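Long-range contacts in GTPase HflX (Sulfolobus solfataricus P2, PDB 2QTF), which hydrolyses GTP specifically, associates with the 50S ribosomal subunit and may have a role in protein synthesis or ribosome biogenesis: residues 3-8 with 55-60; 46-51 with 76-81; 288-293 with 322-327; 294-299 with 346-351. All coordinates share one frame; numbering follows the deposited sequence.

Contact 1 (3-8 with 55-60); sequences TAALFV and EEISTL
A chi1 of 42° sets Thr3 OG1 in the crowded position between its own backbone N and carbonyl carbon, and Ser58 carries OG in the same position (64°); both hydroxyls are thereby turned onto backbone of the other segment. Thr3 OG1 donates to Glu56 O at 2.7 Å, from above the carbonyl plane, and accepts from Ser58 N at 3.0 Å. Ser58 OG in turn donates to Thr3 O at 3.0 Å, in the carbonyl plane and on a lone pair, while Ser58 N reaches the same oxygen from above that plane. Beyond these bonds the chains run as neighbouring parallel strands of the four-stranded sheet, pairing Ala4 with Thr59 and Ala5 with Leu60. Ala5 N meets Thr59 O at 3.0 Å, nearly along the C=O axis. On the Ala5–Leu60 face, Leu60 CD1 comes obliquely to Phe7 CE2 at 3.5 Å, and the small Ala5 CB lies against Ile57 CG2; Ile51 of helix 45-52 packs over this side. An alanine in place of Thr3 would lose both hydroxyl bonds and would probably loosen the turn leading into strand 59-62. Short hydroxyl side chains thus satisfy backbone groups where segment 55-60 has not yet entered its strand.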
loop_
_atom_site.group_PDB
_atom_site.type_symbol
_atom_site.label_atom_id
_atom_site.label_comp_id
_atom_site.label_asym_id
_atom_site.label_seq_id
_atom_site.Cartn_x
_atom_site.Cartn_y
_atom_site.Cartn_z
ATOM N N THR A 3 -9.700 5.155 13.829
ATOM C CA THR A 3 -8.845 4.546 14.831
ATOM C C THR A 3 -9.077 3.049 14.681
ATOM O O THR A 3 -10.204 2.615 14.419
ATOM C CB THR A 3 -9.300 4.975 16.260
ATOM O OG1 THR A 3 -10.724 4.911 16.267
ATOM C CG2 THR A 3 -8.958 6.515 16.502
ATOM N N ALA A 4 -8.020 2.259 14.847
ATOM C CA ALA A 4 -8.235 0.809 14.739
ATOM C C ALA A 4 -7.635 0.140 15.970
ATOM O O ALA A 4 -6.578 0.614 16.489
ATOM C CB ALA A 4 -7.578 0.240 13.471
ATOM N N ALA A 5 -8.270 -0.955 16.390
ATOM C CA ALA A 5 -7.641 -1.945 17.270
ATOM C C ALA A 5 -7.067 -3.060 16.345
ATOM O O ALA A 5 -7.846 -3.633 15.562
ATOM C CB ALA A 5 -8.736 -2.595 18.251
ATOM N N LEU A 6 -5.757 -3.355 16.425
ATOM C CA LEU A 6 -5.121 -4.326 15.479
ATOM C C LEU A 6 -4.732 -5.611 16.243
ATOM O O LEU A 6 -4.031 -5.532 17.238
ATOM C CB LEU A 6 -3.891 -3.674 14.819
ATOM C CG LEU A 6 -2.974 -4.562 13.955
ATOM C CD1 LEU A 6 -3.756 -5.058 12.727
ATOM C CD2 LEU A 6 -1.654 -3.730 13.604
ATOM N N PHE A 7 -5.182 -6.769 15.775
ATOM C CA PHE A 7 -4.636 -8.050 16.198
ATOM C C PHE A 7 -3.708 -8.607 15.174
ATOM O O PHE A 7 -4.114 -8.813 13.993
ATOM C CB PHE A 7 -5.792 -9.060 16.404
ATOM C CG PHE A 7 -6.651 -8.705 17.559
ATOM C CD1 PHE A 7 -6.553 -9.431 18.747
ATOM C CD2 PHE A 7 -7.468 -7.561 17.521
ATOM C CE1 PHE A 7 -7.348 -9.078 19.830
ATOM C CE2 PHE A 7 -8.240 -7.179 18.619
ATOM C CZ PHE A 7 -8.170 -7.968 19.794
ATOM N N VAL A 8 -2.477 -8.908 15.593
ATOM C CA VAL A 8 -1.418 -9.306 14.647
ATOM C C VAL A 8 -0.305 -10.091 15.387
ATOM O O VAL A 8 -0.001 -9.744 16.528
ATOM C CB VAL A 8 -0.802 -8.008 13.925
ATOM C CG1 VAL A 8 -0.160 -7.060 14.918
ATOM C CG2 VAL A 8 0.198 -8.342 12.823
ATOM N N GLU A 55 -15.943 4.201 22.193
ATOM C CA GLU A 55 -16.264 5.211 21.180
ATOM C C GLU A 55 -15.023 5.739 20.484
ATOM O O GLU A 55 -15.159 6.335 19.427
ATOM C CB GLU A 55 -16.956 6.451 21.817
ATOM C CG GLU A 55 -18.439 6.355 22.106
ATOM C CD GLU A 55 -18.903 7.585 23.043
ATOM O OE1 GLU A 55 -18.024 8.457 23.467
ATOM O OE2 GLU A 55 -20.136 7.664 23.359
ATOM N N GLU A 56 -13.842 5.584 21.065
ATOM C CA GLU A 56 -12.639 5.972 20.426
ATOM C C GLU A 56 -12.031 4.897 19.441
ATOM O O GLU A 56 -10.899 5.048 18.982
ATOM C CB GLU A 56 -11.618 6.236 21.501
ATOM C CG GLU A 56 -12.017 7.462 22.443
ATOM C CD GLU A 56 -10.984 7.691 23.525
ATOM O OE1 GLU A 56 -10.279 6.671 23.922
ATOM O OE2 GLU A 56 -10.884 8.873 24.026
ATOM N N ILE A 57 -12.743 3.799 19.202
ATOM C CA ILE A 57 -12.222 2.732 18.252
ATOM C C ILE A 57 -13.292 2.591 17.211
ATOM O O ILE A 57 -14.406 2.216 17.544
ATOM C CB ILE A 57 -12.023 1.320 18.913
ATOM C CG1 ILE A 57 -11.012 1.411 20.036
ATOM C CG2 ILE A 57 -11.379 0.263 17.827
ATOM C CD1 ILE A 57 -10.956 0.134 20.938
ATOM N N SER A 58 -12.989 2.974 15.965
ATOM C CA SER A 58 -13.971 2.874 14.925
ATOM C C SER A 58 -13.946 1.527 14.259
ATOM O O SER A 58 -14.954 1.121 13.712
ATOM C CB SER A 58 -13.838 3.988 13.887
ATOM O OG SER A 58 -12.604 3.888 13.220
ATOM N N THR A 59 -12.840 0.797 14.361
ATOM C CA THR A 59 -12.678 -0.375 13.495
ATOM C C THR A 59 -11.822 -1.460 14.139
ATOM O O THR A 59 -10.784 -1.176 14.739
ATOM C CB THR A 59 -11.996 0.043 12.104
ATOM O OG1 THR A 59 -12.801 1.077 11.493
ATOM C CG2 THR A 59 -11.740 -1.165 11.131
ATOM N N LEU A 60 -12.262 -2.704 13.956
ATOM C CA LEU A 60 -11.439 -3.859 14.387
ATOM C C LEU A 60 -10.678 -4.420 13.180
ATOM O O LEU A 60 -11.269 -4.653 12.170
ATOM C CB LEU A 60 -12.359 -4.947 14.935
ATOM C CG LEU A 60 -11.741 -6.287 15.292
ATOM C CD1 LEU A 60 -10.569 -6.111 16.264
ATOM C CD2 LEU A 60 -12.887 -7.246 15.854
#

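Contact 2 (46-51 with 76-81). With ACT (acetate ion), chain I.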
loop_
_atom_site.group_PDB
_atom_site.type_symbol
_atom_site.label_atom_id
_atom_site.label_comp_id
_atom_site.label_asym_id
_atom_site.label_seq_id
_atom_site.Cartn_x
_atom_site.Cartn_y
_atom_site.Cartn_z
ATOM N N ASP A 46 -14.659 -10.990 25.759
ATOM C CA ASP A 46 -14.582 -9.782 26.560
ATOM C C ASP A 46 -13.826 -8.643 25.798
ATOM O O ASP A 46 -14.233 -7.490 25.869
ATOM C CB ASP A 46 -13.874 -10.006 27.900
ATOM C CG ASP A 46 -12.518 -10.706 27.788
ATOM O OD1 ASP A 46 -11.885 -10.915 26.726
ATOM O OD2 ASP A 46 -11.996 -11.065 28.864
ATOM N N LYS A 47 -12.743 -8.970 25.104
ATOM C CA LYS A 47 -12.108 -7.946 24.263
ATOM C C LYS A 47 -13.084 -7.392 23.193
ATOM O O LYS A 47 -13.148 -6.182 22.881
ATOM C CB LYS A 47 -10.791 -8.549 23.670
ATOM C CG LYS A 47 -9.986 -7.516 22.982
ATOM C CD LYS A 47 -9.683 -6.268 23.798
ATOM C CE LYS A 47 -8.633 -6.485 24.901
ATOM N NZ LYS A 47 -8.162 -5.115 25.547
ATOM N N LEU A 48 -13.846 -8.281 22.606
ATOM C CA LEU A 48 -14.845 -7.843 21.611
ATOM C C LEU A 48 -15.856 -6.861 22.225
ATOM O O LEU A 48 -16.284 -5.887 21.586
ATOM C CB LEU A 48 -15.551 -9.080 21.049
ATOM C CG LEU A 48 -16.524 -8.862 19.849
ATOM C CD1 LEU A 48 -15.650 -8.023 18.774
ATOM C CD2 LEU A 48 -16.811 -10.247 19.291
ATOM N N GLN A 49 -16.250 -7.120 23.477
ATOM C CA GLN A 49 -17.210 -6.229 24.176
ATOM C C GLN A 49 -16.562 -4.917 24.459
ATOM O O GLN A 49 -17.202 -3.856 24.332
ATOM C CB GLN A 49 -17.790 -6.793 25.521
ATOM C CG GLN A 49 -18.520 -8.123 25.348
ATOM C CD GLN A 49 -19.546 -8.109 24.272
ATOM O OE1 GLN A 49 -20.390 -7.219 24.215
ATOM N NE2 GLN A 49 -19.487 -9.083 23.365
ATOM N N GLN A 50 -15.306 -4.920 24.793
ATOM C CA GLN A 50 -14.659 -3.653 25.046
ATOM C C GLN A 50 -14.625 -2.805 23.784
ATOM O O GLN A 50 -14.909 -1.591 23.784
ATOM C CB GLN A 50 -13.166 -3.862 25.440
ATOM C CG GLN A 50 -12.930 -4.068 26.864
ATOM C CD GLN A 50 -11.620 -4.752 27.133
ATOM O OE1 GLN A 50 -10.618 -4.417 26.531
ATOM N NE2 GLN A 50 -11.637 -5.759 28.036
ATOM N N ILE A 51 -14.183 -3.422 22.706
ATOM C CA ILE A 51 -14.127 -2.696 21.358
ATOM C C ILE A 51 -15.476 -2.295 20.880
ATOM O O ILE A 51 -15.641 -1.130 20.459
ATOM C CB ILE A 51 -13.473 -3.616 20.333
ATOM C CG1 ILE A 51 -12.003 -3.797 20.769
ATOM C CG2 ILE A 51 -13.671 -3.079 18.811
ATOM C CD1 ILE A 51 -11.340 -5.070 20.167
ATOM N N ARG A 76 -22.047 -8.928 13.857
ATOM C CA ARG A 76 -23.259 -8.780 14.753
ATOM C C ARG A 76 -22.929 -8.053 16.047
ATOM O O ARG A 76 -23.536 -7.037 16.333
ATOM C CB ARG A 76 -23.901 -10.153 15.064
ATOM C CG ARG A 76 -25.184 -9.963 16.009
ATOM C CD ARG A 76 -25.623 -11.387 16.540
ATOM N NE ARG A 76 -24.579 -12.007 17.369
ATOM C CZ ARG A 76 -23.899 -13.093 17.045
ATOM N NH1 ARG A 76 -24.080 -13.735 15.886
ATOM N NH2 ARG A 76 -23.021 -13.528 17.885
ATOM N N GLU A 77 -21.890 -8.472 16.752
ATOM C CA GLU A 77 -21.556 -7.878 18.007
ATOM C C GLU A 77 -21.187 -6.418 17.861
ATOM O O GLU A 77 -21.483 -5.621 18.746
ATOM C CB GLU A 77 -20.319 -8.567 18.564
ATOM C CG GLU A 77 -20.545 -9.978 18.939
ATOM C CD GLU A 77 -21.817 -10.146 19.819
ATOM O OE1 GLU A 77 -21.936 -9.450 20.884
ATOM O OE2 GLU A 77 -22.719 -10.910 19.350
ATOM N N LEU A 78 -20.539 -6.063 16.732
ATOM C CA LEU A 78 -19.922 -4.741 16.586
ATOM C C LEU A 78 -20.974 -3.756 16.264
ATOM O O LEU A 78 -20.702 -2.559 16.347
ATOM C CB LEU A 78 -18.811 -4.726 15.523
ATOM C CG LEU A 78 -17.533 -5.371 16.061
ATOM C CD1 LEU A 78 -16.389 -5.249 15.041
ATOM C CD2 LEU A 78 -17.110 -4.801 17.390
ATOM N N LYS A 79 -22.151 -4.254 15.882
ATOM C CA LYS A 79 -23.357 -3.411 15.680
ATOM C C LYS A 79 -23.021 -2.155 14.877
ATOM O O LYS A 79 -22.949 -1.091 15.446
ATOM C CB LYS A 79 -23.904 -2.935 17.017
ATOM C CG LYS A 79 -24.793 -3.967 17.706
ATOM C CD LYS A 79 -26.183 -3.351 18.091
ATOM C CE LYS A 79 -26.026 -2.114 18.998
ATOM N NZ LYS A 79 -27.006 -0.979 18.734
ATOM N N GLY A 80 -22.688 -2.281 13.613
ATOM C CA GLY A 80 -22.280 -1.065 12.970
ATOM C C GLY A 80 -20.795 -0.943 12.661
ATOM O O GLY A 80 -20.470 -0.874 11.445
ATOM N N LYS A 81 -19.920 -0.960 13.703
ATOM C CA LYS A 81 -18.472 -0.840 13.544
ATOM C C LYS A 81 -17.896 -1.960 12.631
ATOM O O LYS A 81 -18.261 -3.170 12.705
ATOM C CB LYS A 81 -17.678 -0.927 14.911
ATOM C CG LYS A 81 -17.909 0.179 15.921
ATOM C CD LYS A 81 -16.948 0.073 17.108
ATOM C CE LYS A 81 -17.380 1.045 18.083
ATOM N NZ LYS A 81 -16.418 1.238 19.215
HETATM C C ACT I . -8.729 -6.901 29.074
HETATM O O ACT I . -8.134 -7.701 29.640
HETATM O OXT ACT I . -9.844 -7.252 28.247
HETATM C CH3 ACT I . -7.979 -5.732 29.509
#
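Near the start of the segment, Lys47 bends at chi2 and chi3 and folds its ammonium along its own helix, one turn on, to donate from NZ to Gln50 OE1 at 2.7 Å, in the carbonyl plane; Tyr31 OH is a second partner of NZ. A methionine in place of Lys47 would lose both bonds and would probably leave the Gln50 amide less firmly oriented. Leu48, CG anti to the backbone N (chi1 -173°), faces helix 68-78 and divides its branches: Leu48 CD2 lies 3.8 Å from Glu77 CG, and Leu48 CD1 meets Leu78 CD2 at 3.8 Å, each pair crossing at about a right angle. A branched apolar side chain suits this place because its two methyls meet Glu77 and Leu78 separately, while Leu60 of strand 59-62 packs against the same leucine. Helices 45-52 and 68-78 flank that strand in sequence and pack side by side on one face of the parallel sheet, the layout of an alpha/beta domain built from beta-alpha-beta crossovers. Gln49 bends at chi2 toward Glu77, but its OE1 is bonded to Lys52, whose ammonium also forms a salt bridge with Glu77 OE1. Arg76 NE holds the other carboxylate oxygen, Glu77 OE2, at 2.9 Å. Gln50 NE2 points to an acetate, probably from the crystallisation liquor, at a very short 2.3 Å from its OXT. Ile51 sets CG2 against Leu78 CD2 at 4.1 Å, and Ile51 O receives Lys81 NZ at 2.8 Å, nearly along the C=O axis, from an extended lysine chain that also reaches Ile57 O.

Contact 3 (288-293 with 322-327); sequences IGVSGK and ELYSPI
The phenol of Tyr324 is the centre of this contact: its OH donates to Lys293 O at 2.6 Å, in the carbonyl plane and on a lone pair. Lys293 O lies at the ring edge, near the ring plane, and Val290 O also lies at the edge, 4.0 Å from Tyr324 CE1. Val290 CG1 lies 3.8 Å from Tyr324 OH, its side chain crossing the tyrosine at about a right angle. Beside the ring, Pro326 CD rests on the bare backbone of Gly292, 3.9 Å from Gly292 C. A water joins the same two loops, accepting from Gly292 N at 2.6 Å and donating to Ser325 O at 2.6 Å. These loops lead from helices 271-288 and 309-323 into the adjacent parallel strands 295-300 and 327-332 of the G domain, so the contact ties together two neighbouring alpha-to-beta connections. Further out, a chi1 of -179° holds CG of Tyr324 anti to its backbone N, which carries the ring toward segment 288-293, with Ile295 packed against it. The peptide bond before Pro326 is cis, which shapes the turn into strand 327-332. Gly292 has a positive phi that favours glycine, and Gly289 ends helix 271-288 in a Schellman motif. The Lys293 ammonium is drawn off to Ser258 O.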
loop_
_atom_site.group_PDB
_atom_site.type_symbol
_atom_site.label_atom_id
_atom_site.label_comp_id
_atom_site.label_asym_id
_atom_site.label_seq_id
_atom_site.Cartn_x
_atom_site.Cartn_y
_atom_site.Cartn_z
ATOM N N ILE A 288 4.540 -4.837 -15.054
ATOM C CA ILE A 288 3.276 -4.063 -15.173
ATOM C C ILE A 288 3.367 -3.086 -16.399
ATOM O O ILE A 288 2.399 -2.427 -16.754
ATOM C CB ILE A 288 2.926 -3.257 -13.899
ATOM C CG1 ILE A 288 4.015 -2.214 -13.606
ATOM C CG2 ILE A 288 2.679 -4.167 -12.710
ATOM C CD1 ILE A 288 3.685 -1.276 -12.454
ATOM N N GLY A 289 4.524 -2.965 -17.021
ATOM C CA GLY A 289 4.533 -2.271 -18.310
ATOM C C GLY A 289 5.106 -0.849 -18.129
ATOM O O GLY A 289 4.958 -0.001 -19.045
ATOM N N VAL A 290 5.778 -0.599 -16.990
ATOM C CA VAL A 290 6.665 0.618 -16.872
ATOM C C VAL A 290 7.931 0.534 -17.767
ATOM O O VAL A 290 8.843 -0.291 -17.546
ATOM C CB VAL A 290 7.077 0.957 -15.410
ATOM C CG1 VAL A 290 8.102 2.186 -15.407
ATOM C CG2 VAL A 290 5.772 1.234 -14.592
ATOM N N SER A 291 7.998 1.454 -18.705
ATOM C CA SER A 291 9.033 1.428 -19.730
ATOM C C SER A 291 9.464 2.871 -20.077
ATOM O O SER A 291 8.586 3.722 -20.318
ATOM C CB SER A 291 8.420 0.732 -20.984
ATOM O OG SER A 291 9.379 0.737 -22.038
ATOM N N GLY A 292 10.769 3.149 -20.140
ATOM C CA GLY A 292 11.160 4.484 -20.638
ATOM C C GLY A 292 10.810 5.690 -19.730
ATOM O O GLY A 292 10.921 6.869 -20.184
ATOM N N LYS A 293 10.330 5.439 -18.488
ATOM C CA LYS A 293 10.004 6.563 -17.536
ATOM C C LYS A 293 11.263 6.853 -16.735
ATOM O O LYS A 293 11.835 5.918 -16.162
ATOM C CB LYS A 293 8.892 6.183 -16.560
ATOM C CG LYS A 293 7.591 6.124 -17.264
ATOM C CD LYS A 293 6.374 5.989 -16.349
ATOM C CE LYS A 293 5.095 5.843 -17.235
ATOM N NZ LYS A 293 4.805 7.033 -18.113
ATOM N N GLU A 322 22.013 -1.307 -13.781
ATOM C CA GLU A 322 21.997 -2.606 -14.469
ATOM C C GLU A 322 20.585 -3.117 -14.789
ATOM O O GLU A 322 20.382 -3.801 -15.805
ATOM C CB GLU A 322 22.722 -3.653 -13.665
ATOM C CG GLU A 322 24.220 -3.447 -13.729
ATOM C CD GLU A 322 24.960 -4.498 -12.920
ATOM O OE1 GLU A 322 26.190 -4.323 -12.668
ATOM O OE2 GLU A 322 24.297 -5.491 -12.523
ATOM N N LEU A 323 19.613 -2.823 -13.914
ATOM C CA LEU A 323 18.265 -3.342 -14.080
ATOM C C LEU A 323 17.358 -2.531 -14.918
ATOM O O LEU A 323 16.381 -3.066 -15.439
ATOM C CB LEU A 323 17.590 -3.640 -12.725
ATOM C CG LEU A 323 18.379 -4.599 -11.850
ATOM C CD1 LEU A 323 17.994 -4.512 -10.371
ATOM C CD2 LEU A 323 18.183 -6.033 -12.359
ATOM N N TYR A 324 17.614 -1.227 -15.058
ATOM C CA TYR A 324 16.632 -0.367 -15.703
ATOM C C TYR A 324 17.334 0.857 -16.352
ATOM O O TYR A 324 18.301 1.416 -15.792
ATOM C CB TYR A 324 15.568 0.072 -14.639
ATOM C CG TYR A 324 14.466 0.957 -15.161
ATOM C CD1 TYR A 324 13.242 0.404 -15.632
ATOM C CD2 TYR A 324 14.616 2.347 -15.173
ATOM C CE1 TYR A 324 12.231 1.241 -16.140
ATOM C CE2 TYR A 324 13.640 3.165 -15.677
ATOM C CZ TYR A 324 12.453 2.614 -16.152
ATOM O OH TYR A 324 11.475 3.433 -16.632
ATOM N N SER A 325 16.745 1.324 -17.429
ATOM C CA SER A 325 17.074 2.582 -18.006
ATOM C C SER A 325 15.797 3.281 -18.413
ATOM O O SER A 325 14.945 2.653 -19.001
ATOM C CB SER A 325 17.939 2.311 -19.276
ATOM O OG SER A 325 18.496 3.513 -19.710
ATOM N N PRO A 326 15.683 4.635 -18.202
ATOM C CA PRO A 326 16.655 5.557 -17.629
ATOM C C PRO A 326 16.464 5.759 -16.102
ATOM O O PRO A 326 15.378 6.123 -15.631
ATOM C CB PRO A 326 16.357 6.847 -18.364
ATOM C CG PRO A 326 14.902 6.844 -18.589
ATOM C CD PRO A 326 14.508 5.342 -18.704
ATOM N N ILE A 327 17.529 5.558 -15.391
ATOM C CA ILE A 327 17.633 5.956 -14.008
ATOM C C ILE A 327 18.016 7.481 -14.055
ATOM O O ILE A 327 19.088 7.865 -14.584
ATOM C CB ILE A 327 18.702 5.132 -13.298
ATOM C CG1 ILE A 327 18.259 3.674 -13.148
ATOM C CG2 ILE A 327 18.954 5.582 -11.830
ATOM C CD1 ILE A 327 17.001 3.352 -12.188
HETATM O O HOH W 1 12.743 1.482 -19.713
#

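Contact 4 (294-299 with 346-351)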
loop_
_atom_site.group_PDB
_atom_site.type_symbol
_atom_site.label_atom_id
_atom_site.label_comp_id
_atom_site.label_asym_id
_atom_site.label_seq_id
_atom_site.Cartn_x
_atom_site.Cartn_y
_atom_site.Cartn_z
ATOM N N PRO A 294 11.646 8.149 -16.597
ATOM C CA PRO A 294 12.757 8.364 -15.671
ATOM C C PRO A 294 12.440 7.920 -14.252
ATOM O O PRO A 294 11.322 8.195 -13.765
ATOM C CB PRO A 294 12.976 9.893 -15.697
ATOM C CG PRO A 294 12.270 10.366 -17.005
ATOM C CD PRO A 294 11.137 9.404 -17.215
ATOM N N ILE A 295 13.407 7.262 -13.586
ATOM C CA ILE A 295 13.183 6.851 -12.182
ATOM C C ILE A 295 14.238 7.447 -11.269
ATOM O O ILE A 295 15.454 7.265 -11.528
ATOM C CB ILE A 295 13.170 5.278 -12.062
ATOM C CG1 ILE A 295 11.912 4.727 -12.841
ATOM C CG2 ILE A 295 13.065 4.886 -10.537
ATOM C CD1 ILE A 295 11.760 3.152 -12.633
ATOM N N LEU A 296 13.821 8.212 -10.252
ATOM C CA LEU A 296 14.726 8.737 -9.264
ATOM C C LEU A 296 14.663 7.769 -8.097
ATOM O O LEU A 296 13.598 7.607 -7.487
ATOM C CB LEU A 296 14.184 10.100 -8.779
ATOM C CG LEU A 296 14.910 10.780 -7.588
ATOM C CD1 LEU A 296 16.439 10.948 -7.816
ATOM C CD2 LEU A 296 14.260 12.239 -7.238
ATOM N N VAL A 297 15.766 7.166 -7.702
ATOM C CA VAL A 297 15.733 6.181 -6.639
ATOM C C VAL A 297 16.130 6.915 -5.387
ATOM O O VAL A 297 17.166 7.637 -5.363
ATOM C CB VAL A 297 16.745 4.937 -6.880
ATOM C CG1 VAL A 297 16.651 3.985 -5.694
ATOM C CG2 VAL A 297 16.490 4.265 -8.251
ATOM N N THR A 298 15.321 6.779 -4.324
ATOM C CA THR A 298 15.725 7.407 -3.101
ATOM C C THR A 298 15.984 6.324 -2.047
ATOM O O THR A 298 15.063 5.647 -1.606
ATOM C CB THR A 298 14.689 8.436 -2.549
ATOM O OG1 THR A 298 13.474 7.762 -2.236
ATOM C CG2 THR A 298 14.393 9.554 -3.546
ATOM N N LEU A 299 17.228 6.228 -1.638
ATOM C CA LEU A 299 17.627 5.381 -0.544
ATOM C C LEU A 299 17.325 6.066 0.784
ATOM O O LEU A 299 17.988 7.021 1.179
ATOM C CB LEU A 299 19.151 5.056 -0.727
ATOM C CG LEU A 299 19.794 4.052 0.169
ATOM C CD1 LEU A 299 18.875 2.695 0.076
ATOM C CD2 LEU A 299 21.251 3.848 -0.336
ATOM N N ASP A 346 15.772 19.670 -5.109
ATOM C CA ASP A 346 16.434 20.075 -6.293
ATOM C C ASP A 346 16.395 18.990 -7.419
ATOM O O ASP A 346 16.308 19.297 -8.615
ATOM C CB ASP A 346 17.878 20.345 -6.006
ATOM C CG ASP A 346 18.079 21.654 -5.139
ATOM O OD1 ASP A 346 17.127 22.449 -5.165
ATOM O OD2 ASP A 346 19.119 21.754 -4.463
ATOM N N LYS A 347 16.545 17.741 -7.029
ATOM C CA LYS A 347 16.462 16.684 -8.076
ATOM C C LYS A 347 15.049 16.549 -8.683
ATOM O O LYS A 347 14.932 16.379 -9.878
ATOM C CB LYS A 347 16.892 15.331 -7.528
ATOM C CG LYS A 347 18.353 15.341 -7.122
ATOM C CD LYS A 347 19.210 15.313 -8.424
ATOM C CE LYS A 347 20.728 15.496 -8.052
ATOM N NZ LYS A 347 21.322 15.218 -9.348
ATOM N N ILE A 348 14.018 16.710 -7.895
ATOM C CA ILE A 348 12.653 16.752 -8.445
ATOM C C ILE A 348 12.407 17.913 -9.385
ATOM O O ILE A 348 11.871 17.761 -10.490
ATOM C CB ILE A 348 11.649 16.779 -7.309
ATOM C CG1 ILE A 348 11.642 15.342 -6.662
ATOM C CG2 ILE A 348 10.255 17.084 -7.859
ATOM C CD1 ILE A 348 10.944 15.370 -5.340
ATOM N N TYR A 349 12.885 19.095 -8.984
ATOM C CA TYR A 349 12.906 20.221 -9.933
ATOM C C TYR A 349 13.674 19.883 -11.229
ATOM O O TYR A 349 13.243 20.176 -12.357
ATOM C CB TYR A 349 13.533 21.527 -9.277
ATOM C CG TYR A 349 13.425 22.703 -10.238
ATOM C CD1 TYR A 349 12.172 23.352 -10.427
ATOM C CD2 TYR A 349 14.524 23.155 -10.922
ATOM C CE1 TYR A 349 12.050 24.441 -11.312
ATOM C CE2 TYR A 349 14.438 24.255 -11.816
ATOM C CZ TYR A 349 13.204 24.879 -11.996
ATOM O OH TYR A 349 13.112 25.924 -12.870
ATOM N N GLN A 350 14.834 19.300 -11.121
ATOM C CA GLN A 350 15.604 19.072 -12.331
ATOM C C GLN A 350 14.899 18.026 -13.200
ATOM O O GLN A 350 14.937 18.070 -14.415
ATOM C CB GLN A 350 16.974 18.501 -12.007
ATOM C CG GLN A 350 18.054 19.428 -11.345
ATOM C CD GLN A 350 19.204 18.598 -10.649
ATOM O OE1 GLN A 350 19.619 17.521 -11.162
ATOM N NE2 GLN A 350 19.678 19.082 -9.474
ATOM N N LEU A 351 14.260 17.043 -12.560
ATOM C CA LEU A 351 13.498 16.014 -13.334
ATOM C C LEU A 351 12.343 16.708 -14.037
ATOM O O LEU A 351 12.072 16.460 -15.207
ATOM C CB LEU A 351 12.984 14.948 -12.337
ATOM C CG LEU A 351 12.063 13.802 -12.826
ATOM C CD1 LEU A 351 12.660 13.119 -14.063
ATOM C CD2 LEU A 351 12.033 12.829 -11.537
#
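Strand 295-300 of the G-domain sheet is overlain here by the C-terminal helix 341-355, in the alpha-on-beta packing of P-loop GTPases. The short segments run antiparallel, at 172°, their axes coming within 10.5 Å at closest, and the interface is wholly apolar. Leu296 is the main strand residue: its CG stands anti to the backbone N (chi1 173°), so Leu296 CD2 reaches the helix and settles 4.1 Å from Ile348 CG1 and 4.1 Å from Lys347 CB, crossing both side chains at about a right angle. One turn further along, Leu351 also has CG anti to its N (chi1 175°) and forks its methyls, Leu351 CD1 going to Pro294 CB at 3.6 Å and Leu351 CD2 to Leu296 CB at 4.4 Å. Leucine suits both places, since its two terminal methyls can touch different neighbours.

Lys347, Ile348 and Leu351 follow the spacing of one helix face, whereas on the strand Pro294 and Leu296 point to the helix and Ile295 between them points to the other face of the sheet. Pro294, which has no N-H, sits just before strand 295-300, its ring offering CB and CG to Leu351 CD1. Lys347 contributes its CB to the contact, then bends at chi2 and carries its ammonium away to a salt bridge with Asp329 of strand 327-332. Phe328 of that same strand lies against Leu351, extending the apolar layer beneath the helix.

In the fold
The four contacts form two pairs on opposite sides of the chain's centre. Contacts 1 and 2 come first in sequence and lie in the N-terminal domain, centres 10 Å apart; their segments alternate along the chain, and Lys81 joins them through Ile57 O. They share the parallel sheet containing strands 2-7 and 59-62. Contacts 3 and 4 follow in the G domain, centres 14 Å apart and again interleaved; strand 295-300 connects them, with Ile295 N hydrogen-bonded to Pro326 O. Contacts 1 and 3 are centred about 40 Å apart and do not touch. Each pair thus lies within its own alpha/beta unit, the second being the GTP-binding domain.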